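Local structure of putative branched-chain amino acid ABC transporter, periplasmic branched-chain amino acid-binding protein (Pseudomonas protegens Pf-5, 4RU0) at residues A[394-399]-A[411-416]. The protein probably serves as the periplasmic solute-binding component of an ABC transporter that imports branched-chain amino acids or related small molecules. Residues are numbered along the deposited sequence; the frame is centred on the assembly and turned at random.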
loop_
_atom_site.group_PDB
_atom_site.type_symbol
_atom_site.label_atom_id
_atom_site.label_comp_id
_atom_site.label_asym_id
_atom_site.label_seq_id
_atom_site.Cartn_x
_atom_site.Cartn_y
_atom_site.Cartn_z
ATOM N N GLY A 394 -4.828 5.593 8.222
ATOM C CA GLY A 394 -5.690 4.444 7.976
ATOM C C GLY A 394 -5.445 3.288 8.928
ATOM O O GLY A 394 -6.054 3.208 9.994
ATOM N N GLY A 395 -4.556 2.383 8.534
ATOM C CA GLY A 395 -4.154 1.282 9.388
ATOM C C GLY A 395 -5.081 0.076 9.395
ATOM O O GLY A 395 -5.022 -0.731 10.314
ATOM N N ALA A 396 -5.932 -0.062 8.381
ATOM C CA ALA A 396 -6.801 -1.232 8.297
ATOM C C ALA A 396 -6.509 -2.066 7.055
ATOM O O ALA A 396 -5.878 -1.593 6.113
ATOM C CB ALA A 396 -8.261 -0.816 8.317
ATOM N N ALA A 397 -6.970 -3.313 7.066
ATOM C CA ALA A 397 -6.838 -4.196 5.912
ATOM C C ALA A 397 -7.962 -5.216 5.897
ATOM O O ALA A 397 -8.608 -5.451 6.915
ATOM C CB ALA A 397 -5.494 -4.900 5.924
ATOM N N ARG A 398 -8.187 -5.822 4.738
ATOM C CA ARG A 398 -9.159 -6.898 4.613
ATOM C C ARG A 398 -8.453 -8.202 4.281
ATOM O O ARG A 398 -7.383 -8.199 3.674
ATOM C CB ARG A 398 -10.199 -6.568 3.541
ATOM C CG ARG A 398 -11.067 -5.370 3.871
ATOM C CD ARG A 398 -12.008 -5.032 2.728
ATOM N NE ARG A 398 -12.982 -6.089 2.474
ATOM C CZ ARG A 398 -14.219 -6.098 2.960
ATOM N NH1 ARG A 398 -14.637 -5.105 3.732
ATOM N NH2 ARG A 398 -15.040 -7.101 2.677
ATOM N N VAL A 399 -9.053 -9.314 4.686
ATOM C CA VAL A 399 -8.506 -10.627 4.381
ATOM C C VAL A 399 -9.241 -11.230 3.190
ATOM O O VAL A 399 -10.466 -11.187 3.124
ATOM C CB VAL A 399 -8.611 -11.572 5.587
ATOM C CG1 VAL A 399 -7.946 -12.913 5.282
ATOM C CG2 VAL A 399 -7.998 -10.921 6.823
ATOM N N SER A 411 -13.408 -11.206 5.310
ATOM C CA SER A 411 -13.450 -10.356 6.494
ATOM C C SER A 411 -13.868 -8.941 6.149
ATOM O O SER A 411 -13.767 -8.511 5.000
ATOM C CB SER A 411 -12.088 -10.329 7.199
ATOM O OG SER A 411 -11.295 -9.241 6.749
ATOM N N GLU A 412 -14.337 -8.218 7.160
ATOM C CA GLU A 412 -14.532 -6.781 7.045
ATOM C C GLU A 412 -13.186 -6.090 7.194
ATOM O O GLU A 412 -12.139 -6.746 7.216
ATOM C CB GLU A 412 -15.499 -6.270 8.113
ATOM C CG GLU A 412 -16.715 -7.147 8.326
ATOM C CD GLU A 412 -17.683 -7.091 7.166
ATOM O OE1 GLU A 412 -17.627 -6.115 6.386
ATOM O OE2 GLU A 412 -18.504 -8.025 7.038
ATOM N N TRP A 413 -13.212 -4.767 7.309
ATOM C CA TRP A 413 -11.997 -4.036 7.607
ATOM C C TRP A 413 -11.570 -4.330 9.039
ATOM O O TRP A 413 -12.332 -4.132 9.984
ATOM C CB TRP A 413 -12.191 -2.533 7.398
ATOM C CG TRP A 413 -12.386 -2.141 5.963
ATOM C CD1 TRP A 413 -13.567 -1.840 5.352
ATOM C CD2 TRP A 413 -11.370 -2.017 4.958
ATOM N NE1 TRP A 413 -13.352 -1.531 4.032
ATOM C CE2 TRP A 413 -12.013 -1.632 3.763
ATOM C CE3 TRP A 413 -9.982 -2.194 4.952
ATOM C CZ2 TRP A 413 -11.316 -1.417 2.573
ATOM C CZ3 TRP A 413 -9.289 -1.981 3.768
ATOM C CH2 TRP A 413 -9.956 -1.593 2.597
ATOM N N ILE A 414 -10.349 -4.832 9.178
ATOM C CA ILE A 414 -9.744 -5.077 10.474
ATOM C C ILE A 414 -8.836 -3.907 10.841
ATOM O O ILE A 414 -7.784 -3.719 10.229
ATOM C CB ILE A 414 -8.915 -6.379 10.474
ATOM C CG1 ILE A 414 -9.703 -7.524 9.827
ATOM C CG2 ILE A 414 -8.459 -6.729 11.881
ATOM C CD1 ILE A 414 -10.964 -7.906 10.570
ATOM N N ALA A 415 -9.237 -3.120 11.834
ATOM C CA ALA A 415 -8.450 -1.959 12.246
ATOM C C ALA A 415 -7.251 -2.361 13.107
ATOM O O ALA A 415 -7.335 -3.295 13.905
ATOM C CB ALA A 415 -9.327 -0.968 12.999
ATOM N N ALA A 416 -6.140 -1.646 12.944
ATOM C CA ALA A 416 -4.950 -1.850 13.770
ATOM C C ALA A 416 -5.055 -1.088 15.081
ATOM O O ALA A 416 -5.773 -0.091 15.171
ATOM C CB ALA A 416 -3.704 -1.412 13.029
HETATM O O HOH W 1 -6.710 1.476 12.482
#
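Arg398 lies across the indole of Trp413 in a beta hairpin, where strand 396-402 pairs antiparallel with strand 407-415. The second strand ends the mixed sheet of one lobe of this periplasmic binding protein. The two side chains cross at about a right angle. Arg398 CG sits over the six-membered ring, 3.6 Å from its centroid, in a CH-pi contact. CD follows over the middle of the indole. The chain then bends at chi3 (65°), and the guanidinium stands 76° from the ring plane. CZ still lies over the face of the five-membered ring, 5.0 Å from its centroid, as a cation-pi pair. Trp413 CD1 lies at the guanidinium edge, in its plane, while Ser411 O lies over one face. Glu412 OE1 is 4.1 Å from Arg398 NH1, too far for a salt bridge, though its charge probably favours the cation. Ala396 CB adds an apolar contact at Trp413 CE3, and Gln382 also touches the indole. An alanine in place of Trp413 would probably leave the Arg398 methylenes without their aromatic floor and the guanidinium freer to turn.

Ala397 and Ile414 form the hydrogen-bonded pair beside this crossing. Ile414 N donates to Ala397 O at 2.9 Å, nearly straight at 172°. The return bond from Ala397 N to Ile414 O is longer, at 3.3 Å. Ile414 and Val399 touch helix 157-172, which packs against the hairpin. At the open end of the hairpin, away from its turn, a weak bond runs from Ala416 N to Gly395 O, and a water bridges Gly394 O and Ala416 O. Toward the turn a side chain replaces the backbone as acceptor. Ser411 OG accepts from Val399 N at 3.0 Å and donates to an in-plane lone pair of Glu412 O at 2.7 Å.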